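Local atomic coordinates of cortical-lytic enzyme (PDB entry 4S3J), a protein that acts as an N-acetylglucosaminidase of glycosyl hydrolase family 18, degrading partially broken-down cortex peptidoglycan when Bacillus spores germinate. Residues I359-D362 and A367-F370; Y372-E375 and Q379-V382; Y284-Q289 and G300-V305. All coordinates share one frame; numbering follows the deposited sequence.

Interaction 1 of 3, residues I359-D362 and A367-F370; sequences IRYD and APHF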
ATOM      1  N   ILE A 359     -13.722  -5.347  17.104  1.00 10.70           N
ATOM      2  CA  ILE A 359     -12.696  -5.683  16.125  1.00 11.13           C
ATOM      3  C   ILE A 359     -11.629  -6.510  16.827  1.00 11.89           C
ATOM      4  O   ILE A 359     -11.120  -6.124  17.884  1.00 12.84           O
ATOM      5  CB  ILE A 359     -12.082  -4.419  15.512  1.00 10.83           C
ATOM      6  CG1 ILE A 359     -13.132  -3.648  14.698  1.00 12.21           C
ATOM      7  CG2 ILE A 359     -10.885  -4.767  14.634  1.00 11.13           C
ATOM      8  CD1 ILE A 359     -12.818  -2.220  14.487  1.00 16.22           C
ATOM      9  N   ARG A 360     -11.327  -7.674  16.269  1.00 11.36           N
ATOM     10  CA  ARG A 360     -10.297  -8.560  16.770  1.00 11.19           C
ATOM     11  C   ARG A 360      -9.026  -8.394  15.948  1.00 12.76           C
ATOM     12  O   ARG A 360      -9.057  -7.822  14.862  1.00 12.79           O
ATOM     13  CB  ARG A 360     -10.769 -10.003  16.715  1.00 16.69           C
ATOM     14  CG  ARG A 360     -11.858 -10.317  17.738  1.00 22.32           C
ATOM     15  CD  ARG A 360     -12.996 -11.042  17.119  1.00 44.86           C
ATOM     16  NE  ARG A 360     -12.601 -12.340  16.595  1.00 64.79           N
ATOM     17  CZ  ARG A 360     -13.241 -12.981  15.616  1.00 67.45           C
ATOM     18  NH1 ARG A 360     -12.795 -14.161  15.205  1.00 68.23           N
ATOM     19  NH2 ARG A 360     -14.314 -12.443  15.032  1.00 35.25           N
ATOM     20  N   TYR A 361      -7.907  -8.888  16.472  1.00 12.38           N
ATOM     21  CA  TYR A 361      -6.618  -8.764  15.781  1.00 10.90           C
ATOM     22  C   TYR A 361      -5.862 -10.088  15.755  1.00 13.37           C
ATOM     23  O   TYR A 361      -5.643 -10.713  16.776  1.00 16.14           O
ATOM     24  CB  TYR A 361      -5.763  -7.698  16.450  1.00 14.37           C
ATOM     25  CG  TYR A 361      -4.609  -7.243  15.593  1.00 13.37           C
ATOM     26  CD1 TYR A 361      -4.793  -6.296  14.594  1.00 11.68           C
ATOM     27  CD2 TYR A 361      -3.339  -7.793  15.757  1.00 14.17           C
ATOM     28  CE1 TYR A 361      -3.737  -5.881  13.804  1.00 12.94           C
ATOM     29  CE2 TYR A 361      -2.270  -7.389  14.957  1.00 13.31           C
ATOM     30  CZ  TYR A 361      -2.472  -6.434  13.989  1.00 13.01           C
ATOM     31  OH  TYR A 361      -1.431  -6.025  13.176  1.00 14.42           O
ATOM     32  N   ASP A 362      -5.511 -10.517  14.552  1.00 12.25           N
ATOM     33  CA  ASP A 362      -4.744 -11.743  14.340  1.00 14.01           C
ATOM     34  C   ASP A 362      -3.255 -11.395  14.388  1.00 14.92           C
ATOM     35  O   ASP A 362      -2.749 -10.725  13.493  1.00 16.01           O
ATOM     36  CB  ASP A 362      -5.153 -12.375  12.995  1.00 14.09           C
ATOM     37  CG  ASP A 362      -4.429 -13.685  12.692  1.00 21.29           C
ATOM     38  OD1 ASP A 362      -3.267 -13.859  13.063  1.00 19.29           O
ATOM     39  OD2 ASP A 362      -5.040 -14.568  12.061  1.00 27.50           O
ATOM     40  N   ALA A 367      -3.298  -8.561  11.233  1.00 12.16           N
ATOM     41  CA  ALA A 367      -4.451  -7.974  10.566  1.00 10.49           C
ATOM     42  C   ALA A 367      -5.697  -7.976  11.446  1.00 10.85           C
ATOM     43  O   ALA A 367      -5.926  -8.937  12.203  1.00 13.11           O
ATOM     44  CB  ALA A 367      -4.751  -8.709   9.293  1.00 14.63           C
ATOM     45  N   PRO A 368      -6.495  -6.905  11.350  1.00 11.03           N
ATOM     46  CA  PRO A 368      -7.768  -6.839  12.073  1.00 10.12           C
ATOM     47  C   PRO A 368      -8.878  -7.553  11.321  1.00 11.47           C
ATOM     48  O   PRO A 368      -8.853  -7.635  10.090  1.00 10.50           O
ATOM     49  CB  PRO A 368      -8.042  -5.344  12.146  1.00 10.21           C
ATOM     50  CG  PRO A 368      -7.445  -4.821  10.853  1.00 11.55           C
ATOM     51  CD  PRO A 368      -6.197  -5.636  10.646  1.00 14.56           C
ATOM     52  N   HIS A 369      -9.869  -8.028  12.060  1.00 11.70           N
ATOM     53  CA  HIS A 369     -10.981  -8.779  11.492  1.00 10.19           C
ATOM     54  C   HIS A 369     -12.136  -8.876  12.464  1.00 11.62           C
ATOM     55  O   HIS A 369     -11.980  -8.662  13.652  1.00 11.03           O
ATOM     56  CB  HIS A 369     -10.523 -10.178  11.100  1.00 10.75           C
ATOM     57  CG  HIS A 369     -10.041 -11.004  12.248  1.00 14.63           C
ATOM     58  ND1 HIS A 369     -10.781 -12.045  12.776  1.00 13.90           N
ATOM     59  CD2 HIS A 369      -8.907 -10.931  12.988  1.00 16.03           C
ATOM     60  CE1 HIS A 369     -10.115 -12.584  13.782  1.00 20.34           C
ATOM     61  NE2 HIS A 369      -8.973 -11.937  13.926  1.00 16.30           N
ATOM     62  N   PHE A 370     -13.310  -9.218  11.944  1.00  9.96           N
ATOM     63  CA  PHE A 370     -14.481  -9.451  12.781  1.00 10.41           C
ATOM     64  C   PHE A 370     -15.555 -10.183  11.996  1.00 10.37           C
ATOM     65  O   PHE A 370     -15.480 -10.291  10.760  1.00 11.19           O
ATOM     66  CB  PHE A 370     -15.057  -8.148  13.365  1.00 13.20           C
ATOM     67  CG  PHE A 370     -15.438  -7.123  12.341  1.00 11.45           C
ATOM     68  CD1 PHE A 370     -14.501  -6.197  11.881  1.00 11.41           C
ATOM     69  CD2 PHE A 370     -16.732  -7.068  11.827  1.00 12.96           C
ATOM     70  CE1 PHE A 370     -14.834  -5.262  10.934  1.00  9.60           C
ATOM     71  CE2 PHE A 370     -17.069  -6.129  10.889  1.00 10.88           C
ATOM     72  CZ  PHE A 370     -16.127  -5.230  10.432  1.00 10.88           C
TER
HETATM   73  O   HOH W   1      -7.660 -13.009  16.132  1.00 25.05           O
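A beta hairpin, built from strands 360-362 and 367-373, brings Arg360 against His369, Tyr361 against Pro368 and Asp362 against Ala367. The two outer pairs are hydrogen-bonded: Arg360 N donates to His369 O over 2.9 Å and Asp362 N to Ala367 O at the same length, each answered by a bond in the other direction. Proline is compatible with the middle, non-hydrogen-bonded pair, which asks no N-H of it toward strand 360-362; instead Pro368 CA directs its hydrogen at Arg360 O, 3.2 Å away.

On the face carrying Arg360 and His369, the imidazole leans across the partner strand. Its CG sits between the backbone N and the carbonyl carbon (chi1 62°), which lets Arg360 CB lie over one ring face, 4.1 Å from the centroid, in a CH-pi contact. The arginine chain then bends so that NH1 comes within 3.4 Å of His369 CE1, with guanidinium and ring planes 66° apart, while NH2 bonds to Asn371. In the plane of the imidazole, His369 NE2 shares a water with Tyr361 O, 2.8 Å from NE2 and weakly held at the carbonyl; the same ring stacks on Trp383 of the next strand.

The hairpin belongs to the segment between the seventh and eighth strands of the TIM barrel, consistent with the alpha/beta insertion found in many family 18 chitinases. Its other face, bearing Tyr361 and Pro368, turns to helix 387-400. The Tyr361 ring lies across the Ala367 backbone, CZ being 3.6 Å from Ala367 N, and its hydroxyl bonds to Gln366. Asp362 turns its carboxylate back to the connecting turn, where OD1 takes the N-H of Ala365. Just before the Arg360-His369 pair, at the end away from the turn, Ile359 CG2 runs alongside Pro368 CB, 3.8 Å away.

Interaction 2 of 3, residues Y372-E375 and Q379-V382; sequences YFDE and QHEV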
ATOM      1  N   TYR A 372     -20.025 -10.697  11.870  1.00 10.63           N
ATOM      2  CA  TYR A 372     -21.297 -10.131  12.304  1.00 10.63           C
ATOM      3  C   TYR A 372     -22.460 -10.801  11.584  1.00 13.76           C
ATOM      4  O   TYR A 372     -22.247 -11.489  10.585  1.00 13.54           O
ATOM      5  CB  TYR A 372     -21.320  -8.619  12.064  1.00 10.70           C
ATOM      6  CG  TYR A 372     -21.384  -8.139  10.624  1.00 12.28           C
ATOM      7  CD1 TYR A 372     -22.606  -7.937   9.989  1.00 12.36           C
ATOM      8  CD2 TYR A 372     -20.223  -7.853   9.904  1.00 11.90           C
ATOM      9  CE1 TYR A 372     -22.675  -7.469   8.663  1.00 13.99           C
ATOM     10  CE2 TYR A 372     -20.282  -7.380   8.576  1.00 13.55           C
ATOM     11  CZ  TYR A 372     -21.517  -7.189   7.965  1.00  9.91           C
ATOM     12  OH  TYR A 372     -21.601  -6.726   6.649  1.00 13.41           O
ATOM     13  N   PHE A 373     -23.677 -10.611  12.102  1.00 14.43           N
ATOM     14  CA  PHE A 373     -24.901 -11.000  11.389  1.00 15.20           C
ATOM     15  C   PHE A 373     -25.634  -9.767  10.895  1.00 14.16           C
ATOM     16  O   PHE A 373     -25.813  -8.809  11.657  1.00 18.03           O
ATOM     17  CB  PHE A 373     -25.849 -11.816  12.276  1.00 14.45           C
ATOM     18  CG  PHE A 373     -25.391 -13.201  12.531  1.00 14.60           C
ATOM     19  CD1 PHE A 373     -25.572 -14.179  11.582  1.00 14.65           C
ATOM     20  CD2 PHE A 373     -24.803 -13.541  13.737  1.00 16.49           C
ATOM     21  CE1 PHE A 373     -25.130 -15.471  11.802  1.00 16.52           C
ATOM     22  CE2 PHE A 373     -24.357 -14.828  13.957  1.00 18.16           C
ATOM     23  CZ  PHE A 373     -24.534 -15.792  13.006  1.00 18.42           C
ATOM     24  N   ASP A 374     -26.067  -9.774   9.634  1.00 15.86           N
ATOM     25  CA  ASP A 374     -26.855  -8.657   9.141  1.00 14.73           C
ATOM     26  C   ASP A 374     -28.339  -8.851   9.495  1.00 15.15           C
ATOM     27  O   ASP A 374     -28.718  -9.831  10.152  1.00 15.89           O
ATOM     28  CB  ASP A 374     -26.650  -8.442   7.614  1.00 18.99           C
ATOM     29  CG  ASP A 374     -27.133  -9.602   6.748  1.00 19.91           C
ATOM     30  OD1 ASP A 374     -28.026 -10.367   7.162  1.00 17.14           O
ATOM     31  OD2 ASP A 374     -26.600  -9.732   5.612  1.00 19.11           O
ATOM     32  N   GLU A 375     -29.152  -7.895   9.057  1.00 19.08           N
ATOM     33  CA  GLU A 375     -30.577  -7.843   9.385  1.00 21.99           C
ATOM     34  C   GLU A 375     -31.351  -9.042   8.829  1.00 14.85           C
ATOM     35  O   GLU A 375     -32.462  -9.349   9.282  1.00 16.63           O
ATOM     36  CB  GLU A 375     -31.182  -6.545   8.824  1.00 30.26           C
ATOM     37  CG  GLU A 375     -30.545  -5.249   9.330  1.00 55.40           C
ATOM     38  CD  GLU A 375     -29.402  -4.725   8.441  1.00 58.60           C
ATOM     39  OE1 GLU A 375     -28.647  -5.523   7.832  1.00 23.36           O
ATOM     40  OE2 GLU A 375     -29.266  -3.484   8.346  1.00 73.08           O
ATOM     41  N   GLN A 379     -24.463 -14.388   8.063  1.00 12.37           N
ATOM     42  CA  GLN A 379     -23.165 -14.100   8.687  1.00 12.06           C
ATOM     43  C   GLN A 379     -22.180 -13.507   7.682  1.00 15.29           C
ATOM     44  O   GLN A 379     -22.130 -13.952   6.522  1.00 14.54           O
ATOM     45  CB  GLN A 379     -22.562 -15.362   9.303  1.00 15.04           C
ATOM     46  CG  GLN A 379     -21.326 -15.021  10.127  1.00 16.26           C
ATOM     47  CD  GLN A 379     -20.616 -16.190  10.793  1.00 15.16           C
ATOM     48  OE1 GLN A 379     -19.541 -16.000  11.366  1.00 15.26           O
ATOM     49  NE2 GLN A 379     -21.203 -17.383  10.748  1.00 17.11           N
ATOM     50  N   HIS A 380     -21.430 -12.496   8.119  1.00 12.83           N
ATOM     51  CA  HIS A 380     -20.341 -11.896   7.344  1.00 13.39           C
ATOM     52  C   HIS A 380     -19.016 -12.031   8.099  1.00 13.63           C
ATOM     53  O   HIS A 380     -18.996 -12.039   9.340  1.00 12.37           O
ATOM     54  CB  HIS A 380     -20.590 -10.412   7.101  1.00 13.47           C
ATOM     55  CG  HIS A 380     -21.795 -10.092   6.265  1.00 12.28           C
ATOM     56  ND1 HIS A 380     -21.711  -9.400   5.074  1.00 13.51           N
ATOM     57  CD2 HIS A 380     -23.117 -10.292   6.488  1.00 12.83           C
ATOM     58  CE1 HIS A 380     -22.914  -9.211   4.582  1.00 16.28           C
ATOM     59  NE2 HIS A 380     -23.797  -9.746   5.422  1.00 13.91           N
ATOM     60  N   GLU A 381     -17.920 -12.088   7.349  1.00 11.34           N
ATOM     61  CA  GLU A 381     -16.570 -12.010   7.912  1.00 11.12           C
ATOM     62  C   GLU A 381     -15.805 -10.927   7.177  1.00 11.92           C
ATOM     63  O   GLU A 381     -15.804 -10.897   5.943  1.00 13.17           O
ATOM     64  CB  GLU A 381     -15.844 -13.353   7.798  1.00 11.12           C
ATOM     65  CG  GLU A 381     -14.507 -13.390   8.476  1.00 12.30           C
ATOM     66  CD  GLU A 381     -14.003 -14.782   8.688  1.00 18.43           C
ATOM     67  OE1 GLU A 381     -14.788 -15.656   9.122  1.00 20.11           O
ATOM     68  OE2 GLU A 381     -12.815 -15.013   8.425  1.00 17.18           O
ATOM     69  N   VAL A 382     -15.159 -10.053   7.937  1.00 10.16           N
ATOM     70  CA  VAL A 382     -14.422  -8.935   7.397  1.00 11.64           C
ATOM     71  C   VAL A 382     -12.962  -8.987   7.799  1.00 10.54           C
ATOM     72  O   VAL A 382     -12.659  -9.149   8.977  1.00 10.86           O
ATOM     73  CB  VAL A 382     -15.018  -7.600   7.882  1.00 10.38           C
ATOM     74  CG1 VAL A 382     -14.247  -6.436   7.306  1.00 10.94           C
ATOM     75  CG2 VAL A 382     -16.498  -7.501   7.539  1.00 13.97           C
TER
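Tyr372 and His380 pair their side chains where strand 367-373 turns back into strand 379-383, a beta hairpin in what is probably the alpha/beta insertion of the family 18 barrel. The backbones join them as a hydrogen-bonded antiparallel pair, with His380 N reaching Tyr372 O at 2.8 Å and Tyr372 N donating back to His380 O.

This buried side is tightly packed. The two rings form an offset stack, centroids 4.4 Å apart and planes only 10° from parallel. His380 CB stands over the face of the phenol ring, 3.6 Å from its centroid. With Tyr372 CG between the backbone N and the carbonyl carbon (chi1 70°), the phenol swings under the histidine rather than away from it. At the edge of that ring, Val382 CG2 meets Tyr372 CE2 at 3.9 Å, and Tyr355 stacks on the tyrosine as well.

The imidazole is held at both nitrogens. His380 NE2 donates to Asp374 OD2 over 2.8 Å, with the oxygen almost exactly in the ring plane but the nitrogen approaching from above the carboxylate plane. ND1 is bonded to Asp328 on the barrel strand 318-330, whose second oxygen bonds to Tyr372 OH. Two carboxylates round one imidazole would probably favour its protonated form and fix its rotation. Asp374 is itself positioned by the turn: OD1 takes the N-H groups of Asn376 and Val378.

The face of Phe373 and Gln379 is looser. Phe373 is largely exposed to solvent, and the contact there is apolar, between its phenyl ring and the aliphatic CB and CG of Gln379. Gln379 stretches out past its neighbour with its chain extended and passes OE1 to Asn371. Its CG lies over one face of the phenyl ring, while its CB approaches Phe373 CE1 to 3.6 Å.

Interaction 3 of 3, residues Y284-Q289 and G300-V305; sequences YDWGWQ and GPVKEV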
ATOM      1  N   TYR A 284      -0.118  -8.495  -2.143  1.00 16.32           N
ATOM      2  CA  TYR A 284      -1.449  -8.468  -1.562  1.00 14.66           C
ATOM      3  C   TYR A 284      -2.324  -9.481  -2.299  1.00 18.54           C
ATOM      4  O   TYR A 284      -1.858 -10.120  -3.237  1.00 20.81           O
ATOM      5  CB  TYR A 284      -2.016  -7.051  -1.597  1.00 14.16           C
ATOM      6  CG  TYR A 284      -1.867  -6.316  -2.899  1.00 17.90           C
ATOM      7  CD1 TYR A 284      -2.659  -6.654  -3.978  1.00 20.49           C
ATOM      8  CD2 TYR A 284      -0.941  -5.295  -3.058  1.00 18.65           C
ATOM      9  CE1 TYR A 284      -2.553  -5.999  -5.183  1.00 29.65           C
ATOM     10  CE2 TYR A 284      -0.832  -4.621  -4.276  1.00 23.09           C
ATOM     11  CZ  TYR A 284      -1.643  -4.987  -5.327  1.00 25.52           C
ATOM     12  OH  TYR A 284      -1.562  -4.348  -6.538  1.00 30.34           O
ATOM     13  N   ASP A 285      -3.570  -9.646  -1.843  1.00 17.69           N
ATOM     14  CA  ASP A 285      -4.575 -10.582  -2.396  1.00 14.72           C
ATOM     15  C   ASP A 285      -4.277 -12.073  -2.151  1.00 21.42           C
ATOM     16  O   ASP A 285      -4.531 -12.915  -3.016  1.00 25.12           O
ATOM     17  CB  ASP A 285      -4.778 -10.354  -3.895  1.00 19.60           C
ATOM     18  CG  ASP A 285      -5.491  -9.061  -4.186  1.00 27.14           C
ATOM     19  OD1 ASP A 285      -6.142  -8.517  -3.262  1.00 25.37           O
ATOM     20  OD2 ASP A 285      -5.412  -8.593  -5.341  1.00 26.35           O
ATOM     21  N   TRP A 286      -3.765 -12.410  -0.974  1.00 19.90           N
ATOM     22  CA  TRP A 286      -3.865 -13.784  -0.485  1.00 20.84           C
ATOM     23  C   TRP A 286      -5.343 -14.050  -0.216  1.00 26.63           C
ATOM     24  O   TRP A 286      -5.950 -14.920  -0.837  1.00 25.37           O
ATOM     25  CB  TRP A 286      -3.017 -14.001   0.767  1.00 22.53           C
ATOM     26  CG  TRP A 286      -1.564 -14.273   0.471  1.00 20.00           C
ATOM     27  CD1 TRP A 286      -0.963 -15.499   0.385  1.00 21.98           C
ATOM     28  CD2 TRP A 286      -0.535 -13.303   0.211  1.00 21.23           C
ATOM     29  NE1 TRP A 286       0.367 -15.353   0.091  1.00 27.07           N
ATOM     30  CE2 TRP A 286       0.659 -14.020  -0.019  1.00 21.68           C
ATOM     31  CE3 TRP A 286      -0.506 -11.906   0.160  1.00 18.84           C
ATOM     32  CZ2 TRP A 286       1.873 -13.383  -0.311  1.00 24.64           C
ATOM     33  CZ3 TRP A 286       0.708 -11.269  -0.117  1.00 18.65           C
ATOM     34  CH2 TRP A 286       1.876 -12.009  -0.350  1.00 22.83           C
ATOM     35  N   GLY A 287      -5.931 -13.271   0.692  1.00 20.32           N
ATOM     36  CA  GLY A 287      -7.380 -13.135   0.746  1.00 17.66           C
ATOM     37  C   GLY A 287      -7.809 -12.197  -0.371  1.00 21.13           C
ATOM     38  O   GLY A 287      -7.284 -11.083  -0.486  1.00 19.62           O
ATOM     39  N   TRP A 288      -8.744 -12.644  -1.209  1.00 20.18           N
ATOM     40  CA  TRP A 288      -9.156 -11.865  -2.370  1.00 19.88           C
ATOM     41  C   TRP A 288     -10.660 -12.027  -2.651  1.00 17.99           C
ATOM     42  O   TRP A 288     -11.329 -12.887  -2.059  1.00 15.95           O
ATOM     43  CB  TRP A 288      -8.301 -12.249  -3.594  1.00 21.09           C
ATOM     44  CG  TRP A 288      -8.597 -13.594  -4.170  1.00 20.35           C
ATOM     45  CD1 TRP A 288      -8.290 -14.806  -3.625  1.00 22.70           C
ATOM     46  CD2 TRP A 288      -9.268 -13.866  -5.409  1.00 20.87           C
ATOM     47  NE1 TRP A 288      -8.731 -15.822  -4.450  1.00 24.95           N
ATOM     48  CE2 TRP A 288      -9.334 -15.268  -5.546  1.00 22.79           C
ATOM     49  CE3 TRP A 288      -9.811 -13.061  -6.410  1.00 25.51           C
ATOM     50  CZ2 TRP A 288      -9.930 -15.880  -6.652  1.00 26.05           C
ATOM     51  CZ3 TRP A 288     -10.405 -13.677  -7.510  1.00 28.72           C
ATOM     52  CH2 TRP A 288     -10.459 -15.067  -7.615  1.00 25.93           C
ATOM     53  N   GLN A 289     -11.170 -11.171  -3.536  1.00 18.32           N
ATOM     54  CA  GLN A 289     -12.596 -10.969  -3.758  1.00 20.89           C
ATOM     55  C   GLN A 289     -13.327 -12.257  -4.117  1.00 17.83           C
ATOM     56  O   GLN A 289     -14.474 -12.450  -3.745  1.00 19.34           O
ATOM     57  CB  GLN A 289     -12.776  -9.910  -4.850  1.00 35.23           C
ATOM     58  CG  GLN A 289     -14.173  -9.339  -4.969  1.00 53.18           C
ATOM     59  CD  GLN A 289     -14.180  -7.995  -5.671  1.00 53.97           C
ATOM     60  OE1 GLN A 289     -13.412  -7.779  -6.614  1.00 43.38           O
ATOM     61  NE2 GLN A 289     -15.032  -7.074  -5.208  1.00 32.72           N
ATOM     62  N   GLY A 300       3.659 -12.686   7.200  1.00 16.18           N
ATOM     63  CA  GLY A 300       4.612 -13.768   6.990  1.00 17.81           C
ATOM     64  C   GLY A 300       4.891 -14.003   5.514  1.00 24.11           C
ATOM     65  O   GLY A 300       6.044 -13.946   5.065  1.00 20.16           O
ATOM     66  N   PRO A 301       3.834 -14.277   4.736  1.00 21.59           N
ATOM     67  CA  PRO A 301       4.044 -14.449   3.295  1.00 18.83           C
ATOM     68  C   PRO A 301       4.607 -13.202   2.623  1.00 19.87           C
ATOM     69  O   PRO A 301       5.419 -13.328   1.703  1.00 21.70           O
ATOM     70  CB  PRO A 301       2.650 -14.784   2.782  1.00 18.04           C
ATOM     71  CG  PRO A 301       2.002 -15.458   3.930  1.00 20.36           C
ATOM     72  CD  PRO A 301       2.492 -14.729   5.145  1.00 21.48           C
ATOM     73  N   VAL A 302       4.231 -12.013   3.073  1.00 18.46           N
ATOM     74  CA  VAL A 302       4.784 -10.809   2.469  1.00 16.19           C
ATOM     75  C   VAL A 302       6.304 -10.758   2.700  1.00 22.16           C
ATOM     76  O   VAL A 302       7.066 -10.489   1.773  1.00 19.56           O
ATOM     77  CB  VAL A 302       4.099  -9.539   3.008  1.00 18.82           C
ATOM     78  CG1 VAL A 302       4.853  -8.285   2.587  1.00 18.35           C
ATOM     79  CG2 VAL A 302       2.653  -9.480   2.531  1.00 17.09           C
ATOM     80  N   LYS A 303       6.733 -11.062   3.918  1.00 18.62           N
ATOM     81  CA  LYS A 303       8.164 -11.115   4.241  1.00 17.81           C
ATOM     82  C   LYS A 303       8.874 -12.137   3.341  1.00 20.39           C
ATOM     83  O   LYS A 303       9.969 -11.868   2.846  1.00 22.51           O
ATOM     84  CB  LYS A 303       8.387 -11.447   5.726  1.00 19.43           C
ATOM     85  CG  LYS A 303       9.847 -11.634   6.107  1.00 21.09           C
ATOM     86  CD  LYS A 303      10.030 -11.744   7.604  1.00 19.29           C
ATOM     87  CE  LYS A 303      11.505 -11.944   7.946  1.00 25.58           C
ATOM     88  NZ  LYS A 303      11.680 -11.996   9.418  1.00 28.82           N
ATOM     89  N   GLU A 304       8.249 -13.297   3.112  1.00 18.24           N
ATOM     90  CA  GLU A 304       8.847 -14.327   2.235  1.00 19.44           C
ATOM     91  C   GLU A 304       9.091 -13.793   0.832  1.00 24.65           C
ATOM     92  O   GLU A 304      10.130 -14.075   0.206  1.00 23.39           O
ATOM     93  CB  GLU A 304       7.961 -15.561   2.164  1.00 27.92           C
ATOM     94  CG  GLU A 304       7.882 -16.367   3.453  1.00 43.72           C
ATOM     95  CD  GLU A 304       7.073 -17.648   3.289  1.00 70.51           C
ATOM     96  OE1 GLU A 304       7.048 -18.203   2.170  1.00 73.88           O
ATOM     97  OE2 GLU A 304       6.455 -18.093   4.277  1.00 86.80           O
ATOM     98  N   VAL A 305       8.119 -13.047   0.319  1.00 20.51           N
ATOM     99  CA  VAL A 305       8.246 -12.450  -1.009  1.00 20.02           C
ATOM    100  C   VAL A 305       9.355 -11.398  -1.029  1.00 20.04           C
ATOM    101  O   VAL A 305      10.155 -11.363  -1.963  1.00 20.99           O
ATOM    102  CB  VAL A 305       6.905 -11.809  -1.499  1.00 18.62           C
ATOM    103  CG1 VAL A 305       7.123 -11.032  -2.795  1.00 18.82           C
ATOM    104  CG2 VAL A 305       5.846 -12.868  -1.717  1.00 22.10           C
TER
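Trp286 is brought onto Pro301 by two torsions: chi1 of -83° sets CG anti to its own carbonyl carbon, and chi2 of -96° turns the indole broadside to the start of helix 299-312. Pro301 CB then stands 3.1 Å above the ring plane, off-centre toward the rim, and lies 3.5 Å from Trp286 CZ2. The pyrrolidine thus meets one face of the indole near its CE2 corner, toward NE1 and CZ2, with Pro301 CG higher above the same face.

Val302 supplies the second apolar touch. Its CG2, placed anti to the carbonyl carbon, approaches Trp286 CZ3 at 3.7 Å from an oblique direction. One helical turn beyond Pro301, Val305 CG2 lies near the ring plane, at the edge, 4.2 Å from Trp286 CZ2. Pro301 therefore meets a face of the indole, Val305 an edge, and Val302 comes obliquely, all from one side of the helix, and no hydrogen bond crosses between 284-289 and 300-305. Pro301 has no N-H to give, which costs little in the first turn; its carbonyl O accepts from Val305 N, just as Gly300 O accepts from Glu304 N.

Further ties keep the loop in place: the backbone of Trp286 pairs with Ile296 and that of Gly287 with Ala295, Asp285 OD1 bonds to Tyr325 OH, and the indole also touches Pro298. On the helix, Val302 in turn packs against Met320 and Leu396. A loop leaving strand 278-281 thereby folds back on the helix that follows it, at the C-terminal end of the sixth strand, as expected of a beta-alpha unit in the TIM barrel of family 18 hydrolases.

Overall arrangement
Interactions 1 and 2 follow each other along strand 367-373, which pairs first with 360-362 and then with 379-383. Their centres are 14 Å apart, and they touch where Phe370 O meets Val382 N at 2.9 Å, a probable hydrogen bond, so three successive strands form one meander in the probable insertion. Interaction 3 belongs to the barrel itself: its centre is 16 Å from that of interaction 1 and 24 Å from that of interaction 2, with nearest atoms about 9 Å away in both cases. Strand 318-330 lies between the two regions, receiving Asp285 and His380. None of the three contacts includes Glu220, the likely proton donor, which follows barrel strand 214-218.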